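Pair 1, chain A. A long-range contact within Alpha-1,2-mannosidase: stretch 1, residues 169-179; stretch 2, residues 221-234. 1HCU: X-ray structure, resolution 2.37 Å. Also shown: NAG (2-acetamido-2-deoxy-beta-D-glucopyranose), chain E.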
# COMPACT_ATOMS: atom_id res chain seq x y z
N GLY A 169 -1.07 -1.73 -25.63
CA GLY A 169 -0.24 -1.06 -26.61
C GLY A 169 0.22 0.33 -26.19
O GLY A 169 0.65 1.12 -27.02
N ALA A 170 0.14 0.62 -24.89
CA ALA A 170 0.58 1.93 -24.41
C ALA A 170 2.05 2.11 -24.77
O ALA A 170 2.78 1.13 -24.94
CB ALA A 170 0.40 2.02 -22.89
N SER A 171 2.48 3.36 -24.88
CA SER A 171 3.86 3.66 -25.24
C SER A 171 4.74 4.00 -24.03
O SER A 171 5.95 4.18 -24.17
CB SER A 171 3.91 4.81 -26.24
OG SER A 171 3.28 5.96 -25.71
N SER A 172 4.13 4.08 -22.85
CA SER A 172 4.87 4.38 -21.62
C SER A 172 4.07 3.98 -20.39
O SER A 172 2.87 3.72 -20.48
CB SER A 172 5.20 5.88 -21.53
OG SER A 172 4.04 6.64 -21.26
N ASN A 173 4.74 3.95 -19.25
CA ASN A 173 4.13 3.56 -17.99
C ASN A 173 4.86 4.36 -16.89
O ASN A 173 5.90 4.98 -17.17
CB ASN A 173 4.33 2.05 -17.79
CG ASN A 173 3.35 1.44 -16.79
OD1 ASN A 173 2.56 2.13 -16.15
ND2 ASN A 173 3.42 0.12 -16.66
N ASN A 174 4.32 4.36 -15.67
CA ASN A 174 4.97 5.07 -14.56
C ASN A 174 5.79 4.08 -13.73
O ASN A 174 5.52 2.88 -13.73
CB ASN A 174 3.94 5.81 -13.67
CG ASN A 174 2.87 4.90 -13.08
OD1 ASN A 174 1.79 4.71 -13.67
ND2 ASN A 174 3.15 4.34 -11.91
N VAL A 175 6.79 4.60 -13.02
CA VAL A 175 7.67 3.77 -12.21
C VAL A 175 6.96 3.00 -11.11
O VAL A 175 7.35 1.87 -10.80
CB VAL A 175 8.84 4.61 -11.59
CG1 VAL A 175 9.68 5.21 -12.70
CG2 VAL A 175 8.30 5.70 -10.67
N ALA A 176 5.93 3.57 -10.51
CA ALA A 176 5.23 2.83 -9.46
C ALA A 176 4.62 1.55 -10.03
O ALA A 176 4.80 0.48 -9.47
CB ALA A 176 4.15 3.69 -8.81
N GLU A 177 3.90 1.65 -11.15
CA GLU A 177 3.26 0.47 -11.73
C GLU A 177 4.23 -0.53 -12.35
O GLU A 177 3.95 -1.73 -12.40
CB GLU A 177 2.20 0.91 -12.75
CG GLU A 177 1.20 1.90 -12.14
CD GLU A 177 -0.07 2.09 -12.95
OE1 GLU A 177 -0.66 3.18 -12.86
OE2 GLU A 177 -0.48 1.15 -13.66
N ILE A 178 5.38 -0.04 -12.79
CA ILE A 178 6.41 -0.89 -13.37
C ILE A 178 7.20 -1.56 -12.24
O ILE A 178 7.51 -2.75 -12.31
CB ILE A 178 7.42 -0.07 -14.19
CG1 ILE A 178 6.74 0.52 -15.42
CG2 ILE A 178 8.60 -0.95 -14.57
CD1 ILE A 178 7.63 1.48 -16.20
N GLY A 179 7.51 -0.78 -11.21
CA GLY A 179 8.29 -1.29 -10.09
C GLY A 179 7.56 -1.92 -8.92
O GLY A 179 8.16 -2.12 -7.87
N LEU A 221 16.80 9.53 -7.16
CA LEU A 221 15.48 10.11 -7.41
C LEU A 221 15.23 10.20 -8.91
O LEU A 221 15.53 11.22 -9.55
CB LEU A 221 15.36 11.48 -6.74
CG LEU A 221 15.48 11.39 -5.22
CD1 LEU A 221 15.32 12.78 -4.58
CD2 LEU A 221 14.41 10.43 -4.68
N ILE A 222 14.66 9.13 -9.44
CA ILE A 222 14.36 8.97 -10.86
C ILE A 222 13.10 9.67 -11.34
O ILE A 222 12.34 10.23 -10.55
CB ILE A 222 14.26 7.46 -11.22
CG1 ILE A 222 13.10 6.80 -10.44
CG2 ILE A 222 15.56 6.76 -10.85
CD1 ILE A 222 12.80 5.35 -10.86
N GLY A 223 12.88 9.61 -12.65
CA GLY A 223 11.70 10.22 -13.26
C GLY A 223 10.47 9.36 -13.02
O GLY A 223 10.57 8.28 -12.44
N THR A 224 9.32 9.82 -13.50
CA THR A 224 8.05 9.12 -13.31
C THR A 224 7.60 8.20 -14.45
O THR A 224 7.09 7.11 -14.21
CB THR A 224 6.92 10.14 -13.03
OG1 THR A 224 7.25 10.93 -11.88
CG2 THR A 224 5.60 9.43 -12.77
N PHE A 225 7.78 8.64 -15.69
CA PHE A 225 7.35 7.85 -16.84
C PHE A 225 8.47 7.25 -17.67
O PHE A 225 9.45 7.92 -18.00
CB PHE A 225 6.43 8.69 -17.72
CG PHE A 225 5.31 9.35 -16.96
CD1 PHE A 225 5.36 10.72 -16.67
CD2 PHE A 225 4.21 8.61 -16.53
CE1 PHE A 225 4.33 11.33 -15.95
CE2 PHE A 225 3.18 9.21 -15.81
CZ PHE A 225 3.24 10.58 -15.53
N VAL A 226 8.30 5.97 -17.99
CA VAL A 226 9.28 5.21 -18.76
C VAL A 226 8.68 4.67 -20.06
O VAL A 226 7.58 4.12 -20.08
CB VAL A 226 9.84 4.02 -17.94
CG1 VAL A 226 10.82 3.21 -18.77
CG2 VAL A 226 10.51 4.53 -16.69
N SER A 227 9.42 4.85 -21.15
CA SER A 227 9.02 4.41 -22.48
C SER A 227 8.95 2.88 -22.57
O SER A 227 9.86 2.19 -22.12
CB SER A 227 10.04 4.93 -23.50
OG SER A 227 9.87 4.32 -24.76
N THR A 228 7.86 2.36 -23.14
CA THR A 228 7.72 0.92 -23.27
C THR A 228 8.51 0.37 -24.46
O THR A 228 8.84 -0.81 -24.50
CB THR A 228 6.24 0.51 -23.41
OG1 THR A 228 5.68 1.11 -24.59
CG2 THR A 228 5.45 0.96 -22.19
N SER A 229 8.82 1.25 -25.42
CA SER A 229 9.58 0.85 -26.60
C SER A 229 11.08 0.75 -26.35
O SER A 229 11.73 -0.13 -26.90
CB SER A 229 9.32 1.82 -27.76
OG SER A 229 9.78 3.14 -27.48
N ASN A 230 11.65 1.63 -25.52
CA ASN A 230 13.09 1.56 -25.26
C ASN A 230 13.50 1.70 -23.79
O ASN A 230 14.70 1.79 -23.48
CB ASN A 230 13.84 2.61 -26.10
CG ASN A 230 13.29 4.00 -25.92
OD1 ASN A 230 13.02 4.43 -24.80
ND2 ASN A 230 13.12 4.71 -27.03
N GLY A 231 12.52 1.73 -22.90
CA GLY A 231 12.79 1.83 -21.48
C GLY A 231 13.58 3.04 -21.01
O GLY A 231 14.29 2.96 -20.02
N THR A 232 13.47 4.16 -21.71
CA THR A 232 14.21 5.35 -21.30
C THR A 232 13.30 6.34 -20.61
O THR A 232 12.10 6.39 -20.89
CB THR A 232 14.87 6.04 -22.51
OG1 THR A 232 13.85 6.56 -23.37
CG2 THR A 232 15.72 5.04 -23.29
N PHE A 233 13.85 7.13 -19.69
CA PHE A 233 13.04 8.12 -18.99
C PHE A 233 12.89 9.37 -19.84
O PHE A 233 13.76 9.70 -20.64
CB PHE A 233 13.68 8.51 -17.65
CG PHE A 233 13.64 7.42 -16.62
CD1 PHE A 233 14.43 6.28 -16.76
CD2 PHE A 233 12.80 7.52 -15.51
CE1 PHE A 233 14.39 5.27 -15.81
CE2 PHE A 233 12.76 6.51 -14.55
CZ PHE A 233 13.55 5.38 -14.70
N GLN A 234 11.78 10.06 -19.65
CA GLN A 234 11.48 11.28 -20.40
C GLN A 234 11.24 12.50 -19.51
O GLN A 234 10.89 13.57 -20.00
CB GLN A 234 10.25 11.04 -21.26
CG GLN A 234 9.14 10.42 -20.47
CD GLN A 234 7.82 10.60 -21.14
OE1 GLN A 234 7.64 10.20 -22.30
NE2 GLN A 234 6.87 11.20 -20.43
C1 NAG E . 12.49 6.01 -26.97
C2 NAG E . 13.21 7.00 -27.89
C3 NAG E . 12.51 8.36 -27.83
C4 NAG E . 11.00 8.23 -28.07
C5 NAG E . 10.41 7.17 -27.13
C6 NAG E . 8.94 6.91 -27.39
C7 NAG E . 15.59 6.73 -28.20
C8 NAG E . 16.73 7.70 -28.44
N2 NAG E . 14.58 7.15 -27.44
O3 NAG E . 13.07 9.24 -28.80
O4 NAG E . 10.36 9.48 -27.82
O5 NAG E . 11.10 5.92 -27.31
O6 NAG E . 8.30 6.41 -26.23
O7 NAG E . 15.62 5.60 -28.70
O HOH W 1 7.11 4.01 -26.39

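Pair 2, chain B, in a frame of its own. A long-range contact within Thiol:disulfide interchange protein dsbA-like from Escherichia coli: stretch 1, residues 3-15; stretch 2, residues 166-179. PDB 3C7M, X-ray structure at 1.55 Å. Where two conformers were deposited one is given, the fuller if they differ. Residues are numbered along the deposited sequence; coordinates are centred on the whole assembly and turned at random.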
# COMPACT_ATOMS: atom_id res chain seq x y z
N GLU B 3 -21.06 12.23 -1.76
CA GLU B 3 -20.62 11.90 -0.40
C GLU B 3 -21.64 10.95 0.23
O GLU B 3 -22.85 11.18 0.14
CB GLU B 3 -20.49 13.17 0.44
CG GLU B 3 -19.87 12.93 1.81
CD GLU B 3 -19.69 14.20 2.64
OE1 GLU B 3 -19.82 15.31 2.08
OE2 GLU B 3 -19.42 14.07 3.85
N GLY B 4 -21.14 9.88 0.85
CA GLY B 4 -22.00 8.85 1.42
C GLY B 4 -22.18 7.63 0.54
O GLY B 4 -22.59 6.56 1.02
N THR B 5 -21.89 7.79 -0.75
CA THR B 5 -22.01 6.72 -1.72
C THR B 5 -20.64 6.39 -2.31
O THR B 5 -20.15 5.27 -2.20
CB THR B 5 -22.98 7.10 -2.86
OG1 THR B 5 -24.26 7.43 -2.30
CG2 THR B 5 -23.14 5.94 -3.85
N ASP B 6 -20.03 7.39 -2.94
CA ASP B 6 -18.76 7.22 -3.64
C ASP B 6 -17.56 7.41 -2.71
O ASP B 6 -16.50 6.80 -2.92
CB ASP B 6 -18.69 8.17 -4.83
CG ASP B 6 -19.76 7.88 -5.85
OD1 ASP B 6 -19.69 6.81 -6.48
OD2 ASP B 6 -20.68 8.71 -6.00
N TYR B 7 -17.73 8.25 -1.70
CA TYR B 7 -16.67 8.56 -0.76
C TYR B 7 -17.25 9.07 0.54
O TYR B 7 -18.44 9.38 0.63
CB TYR B 7 -15.71 9.60 -1.36
CG TYR B 7 -16.33 10.98 -1.50
CD1 TYR B 7 -17.09 11.31 -2.62
CD2 TYR B 7 -16.15 11.95 -0.52
CE1 TYR B 7 -17.66 12.58 -2.76
CE2 TYR B 7 -16.72 13.22 -0.64
CZ TYR B 7 -17.47 13.52 -1.76
OH TYR B 7 -18.03 14.77 -1.88
N MET B 8 -16.39 9.17 1.55
CA MET B 8 -16.73 9.82 2.82
C MET B 8 -15.56 10.68 3.27
O MET B 8 -14.44 10.57 2.74
CB MET B 8 -17.14 8.79 3.88
CG MET B 8 -16.10 7.73 4.22
SD MET B 8 -14.84 8.25 5.40
CE MET B 8 -15.80 8.45 6.91
N VAL B 9 -15.82 11.57 4.22
CA VAL B 9 -14.79 12.45 4.76
C VAL B 9 -14.33 11.90 6.10
O VAL B 9 -15.14 11.72 7.02
CB VAL B 9 -15.30 13.91 4.93
CG1 VAL B 9 -14.18 14.80 5.43
CG2 VAL B 9 -15.86 14.44 3.61
N LEU B 10 -13.04 11.62 6.21
CA LEU B 10 -12.45 11.13 7.45
C LEU B 10 -12.57 12.19 8.54
O LEU B 10 -12.21 13.35 8.33
CB LEU B 10 -10.97 10.78 7.26
CG LEU B 10 -10.61 9.61 6.33
CD1 LEU B 10 -9.11 9.53 6.13
CD2 LEU B 10 -11.14 8.30 6.88
N GLU B 11 -13.08 11.80 9.70
CA GLU B 11 -13.18 12.75 10.81
C GLU B 11 -11.79 13.05 11.37
O GLU B 11 -11.51 14.18 11.80
CB GLU B 11 -14.12 12.25 11.91
CG GLU B 11 -14.46 13.29 12.99
CD GLU B 11 -15.18 14.52 12.44
OE1 GLU B 11 -15.90 14.41 11.42
OE2 GLU B 11 -15.03 15.61 13.04
N LYS B 12 -10.91 12.05 11.34
CA LYS B 12 -9.51 12.26 11.68
C LYS B 12 -8.67 12.00 10.43
O LYS B 12 -8.38 10.84 10.10
CB LYS B 12 -9.07 11.37 12.85
CG LYS B 12 -7.65 11.64 13.33
CD LYS B 12 -7.16 10.60 14.32
CE LYS B 12 -5.67 10.78 14.61
NZ LYS B 12 -5.13 9.72 15.52
N PRO B 13 -8.32 13.06 9.70
CA PRO B 13 -7.51 12.89 8.49
C PRO B 13 -6.14 12.30 8.77
O PRO B 13 -5.65 12.32 9.90
CB PRO B 13 -7.36 14.33 7.98
CG PRO B 13 -8.54 15.06 8.53
CD PRO B 13 -8.70 14.47 9.90
N ILE B 14 -5.52 11.76 7.72
CA ILE B 14 -4.13 11.35 7.77
C ILE B 14 -3.30 12.62 7.60
O ILE B 14 -3.49 13.36 6.63
CB ILE B 14 -3.78 10.35 6.63
CG1 ILE B 14 -4.65 9.09 6.74
CG2 ILE B 14 -2.30 9.99 6.66
CD1 ILE B 14 -4.55 8.18 5.52
N PRO B 15 -2.41 12.91 8.56
CA PRO B 15 -1.60 14.13 8.53
C PRO B 15 -0.52 14.10 7.46
O PRO B 15 -0.15 13.02 6.99
CB PRO B 15 -0.96 14.17 9.92
CG PRO B 15 -0.93 12.73 10.36
CD PRO B 15 -2.13 12.08 9.75
N TYR B 166 -8.54 3.70 -0.36
CA TYR B 166 -7.93 4.75 -1.16
C TYR B 166 -8.36 6.10 -0.64
O TYR B 166 -9.56 6.40 -0.59
CB TYR B 166 -8.32 4.62 -2.63
CG TYR B 166 -7.87 3.35 -3.30
CD1 TYR B 166 -8.67 2.22 -3.29
CD2 TYR B 166 -6.65 3.29 -3.99
CE1 TYR B 166 -8.28 1.04 -3.94
CE2 TYR B 166 -6.25 2.12 -4.65
CZ TYR B 166 -7.07 1.00 -4.61
OH TYR B 166 -6.70 -0.18 -5.24
N VAL B 167 -7.38 6.90 -0.24
CA VAL B 167 -7.60 8.19 0.41
C VAL B 167 -6.95 9.31 -0.40
O VAL B 167 -5.77 9.23 -0.76
CB VAL B 167 -7.04 8.19 1.85
CG1 VAL B 167 -7.27 9.55 2.52
CG2 VAL B 167 -7.69 7.07 2.69
N VAL B 168 -7.71 10.36 -0.68
CA VAL B 168 -7.20 11.51 -1.41
C VAL B 168 -6.89 12.64 -0.44
O VAL B 168 -7.77 13.06 0.34
CB VAL B 168 -8.21 12.00 -2.48
CG1 VAL B 168 -7.65 13.17 -3.27
CG2 VAL B 168 -8.58 10.86 -3.42
N ASN B 169 -5.65 13.12 -0.50
CA ASN B 169 -5.16 14.25 0.31
C ASN B 169 -5.35 14.08 1.81
O ASN B 169 -5.53 15.06 2.55
CB ASN B 169 -5.75 15.57 -0.21
CG ASN B 169 -5.24 15.91 -1.58
OD1 ASN B 169 -4.23 15.36 -2.03
ND2 ASN B 169 -5.93 16.82 -2.26
N GLY B 170 -5.29 12.83 2.25
CA GLY B 170 -5.46 12.48 3.66
C GLY B 170 -6.86 12.64 4.23
O GLY B 170 -7.08 12.35 5.39
N LYS B 171 -7.82 13.05 3.40
CA LYS B 171 -9.12 13.50 3.89
C LYS B 171 -10.31 12.73 3.33
O LYS B 171 -11.28 12.45 4.04
CB LYS B 171 -9.29 15.00 3.62
CG LYS B 171 -10.64 15.60 4.00
CD LYS B 171 -10.60 17.12 3.90
CE LYS B 171 -11.94 17.73 4.29
NZ LYS B 171 -11.89 19.21 4.23
N TYR B 172 -10.24 12.38 2.05
CA TYR B 172 -11.39 11.81 1.36
C TYR B 172 -11.18 10.34 1.08
O TYR B 172 -10.35 9.98 0.24
CB TYR B 172 -11.66 12.58 0.06
CG TYR B 172 -11.86 14.06 0.29
CD1 TYR B 172 -13.06 14.55 0.81
CD2 TYR B 172 -10.84 14.98 0.01
CE1 TYR B 172 -13.25 15.91 1.04
CE2 TYR B 172 -11.02 16.35 0.24
CZ TYR B 172 -12.23 16.80 0.75
OH TYR B 172 -12.42 18.15 0.98
N LEU B 173 -11.92 9.50 1.79
CA LEU B 173 -11.83 8.06 1.65
C LEU B 173 -12.84 7.55 0.63
O LEU B 173 -14.06 7.66 0.81
CB LEU B 173 -12.03 7.37 3.00
CG LEU B 173 -12.16 5.84 3.05
CD1 LEU B 173 -11.01 5.14 2.36
CD2 LEU B 173 -12.24 5.36 4.49
N ILE B 174 -12.34 6.97 -0.46
CA ILE B 174 -13.23 6.37 -1.45
C ILE B 174 -13.87 5.10 -0.89
O ILE B 174 -13.23 4.35 -0.16
CB ILE B 174 -12.47 6.09 -2.76
CG1 ILE B 174 -11.97 7.42 -3.35
CG2 ILE B 174 -13.35 5.30 -3.75
CD1 ILE B 174 -10.99 7.28 -4.50
N TYR B 175 -15.15 4.88 -1.19
CA TYR B 175 -15.77 3.60 -0.87
C TYR B 175 -15.40 2.59 -1.95
O TYR B 175 -15.85 2.70 -3.10
CB TYR B 175 -17.30 3.72 -0.73
CG TYR B 175 -17.74 4.29 0.60
CD1 TYR B 175 -17.56 3.56 1.78
CD2 TYR B 175 -18.34 5.54 0.68
CE1 TYR B 175 -17.96 4.08 3.01
CE2 TYR B 175 -18.75 6.07 1.91
CZ TYR B 175 -18.55 5.33 3.06
OH TYR B 175 -18.95 5.86 4.28
N THR B 176 -14.58 1.61 -1.58
CA THR B 176 -14.10 0.60 -2.53
C THR B 176 -15.22 -0.08 -3.32
O THR B 176 -15.08 -0.30 -4.52
CB THR B 176 -13.18 -0.42 -1.81
OG1 THR B 176 -12.04 0.27 -1.30
CG2 THR B 176 -12.73 -1.53 -2.76
N LYS B 177 -16.33 -0.37 -2.65
CA LYS B 177 -17.46 -1.05 -3.30
C LYS B 177 -18.14 -0.24 -4.40
O LYS B 177 -18.87 -0.80 -5.22
CB LYS B 177 -18.50 -1.49 -2.25
CG LYS B 177 -19.18 -0.36 -1.50
CD LYS B 177 -20.29 -0.89 -0.59
CE LYS B 177 -20.83 0.21 0.30
NZ LYS B 177 -21.67 -0.34 1.41
N SER B 178 -17.89 1.07 -4.42
CA SER B 178 -18.49 1.96 -5.43
C SER B 178 -17.67 2.04 -6.71
O SER B 178 -18.15 2.57 -7.71
CB SER B 178 -18.69 3.37 -4.86
OG SER B 178 -17.46 4.06 -4.77
N ILE B 179 -16.45 1.51 -6.66
CA ILE B 179 -15.52 1.61 -7.80
C ILE B 179 -15.94 0.69 -8.94
O ILE B 179 -15.94 -0.53 -8.79
CB ILE B 179 -14.06 1.30 -7.38
CG1 ILE B 179 -13.59 2.29 -6.31
CG2 ILE B 179 -13.13 1.31 -8.62
CD1 ILE B 179 -12.28 1.90 -5.63
O HOH W 2 -17.14 5.83 -7.03

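Pair 1 and pair 2 share a short antiparallel two-strand ladder. In pair 1, strand 172-174 runs against strand 225-227 at 150°. In pair 2, strand 7-9 runs against strand 172-174 at 154°. Fourteen central residues superpose with an RMSD of 0.9 Å.

The register is the same. Ser172(A), Asn173(A) and Asn174(A) match Tyr7(B), Met8(B) and Val9(B). Phe225(A), Val226(A) and Ser227(A) match Tyr172(B), Leu173(B) and Ile174(B). The central rung is the hydrogen-bonded pair in both. Asn173(A) N donates to Val226(A) O at 3.0 Å, and Val226(A) N donates to Asn173(A) O at 2.7 Å. In pair 2, Met8(B) N to Leu173(B) O and Leu173(B) N to Met8(B) O are both 2.9 Å. One further backbone bond flanks this rung at each end. Thr228(A) N donates to Ser171(A) O at 2.8 Å, as Tyr175(B) N does to Asp6(B) O at 2.9 Å. Val175(A) N donates to Thr224(A) O at 2.8 Å, as Leu10(B) N does to Lys171(B) O at 2.9 Å.

On the face of the central rung, the side chains differ. The end of Asn173(A) leads away from the other stretch, and its OD1 accepts from Asn174(A) N at 2.9 Å. Val226(A) is packed instead by two residues of the first stretch. Val226(A) CB lies 3.8 Å from Ile178(A) CD1. Val226(A) CG2 lies 4.1 Å from Val175(A) CG1. Met8(B) stays over its partner, with SD 3.8 Å from Leu173(B) CB.

Val175(A) and Leu10(B) match and do similar work. Val175(A) CG1 lies 3.6 Å from Ile222(A) CD1 and 3.8 Å from Phe233(A) CE2. Leu10(B) CD2 lies 3.9 Å from Leu173(B) CD2, and its CD1 lies 4.1 Å from Val167(B) CG1. Phe233(A) and Val167(B) are matched, so a ring and a branched chain meet the same neighbour position. Gly223(A) and Gly170(B) also match. At Gly170(B) an ideal CB would clash with Ile14(B) O at 2.4 Å. At Gly223(A) it would be crowded by Phe233(A) CD2 at 3.1 Å.

On the opposite face, pair 2 is more apolar. Tyr7(B) CE2 meets Tyr172(B) CD1 at 4.2 Å, and Val9(B) CG2 meets Tyr172(B) CE1 at 3.9 Å. In pair 1 the matched Phe225(A) ring has Asn174(A) CB 4.0 Å from its CD2. Ser172(A), in place of Tyr7(B), brings no ring. Its partner Ser227(A) shares a hydrogen bond of 3.0 Å from OG to NAG O6. That sugar is linked to Asn230(A) through a 1.4 Å ND2 to C1 bond.

Thr228(A) and Tyr175(B) both point toward the first stretch. Thr228(A) OG1 donates to Ala170(A) O at 2.9 Å, and its CG2 lies 3.5 Å from Ser172(A) N. Tyr175(B) uses its ring: CD2 is 3.4 Å from Thr5(B) O, and CZ is 3.6 Å from Met8(B) CG.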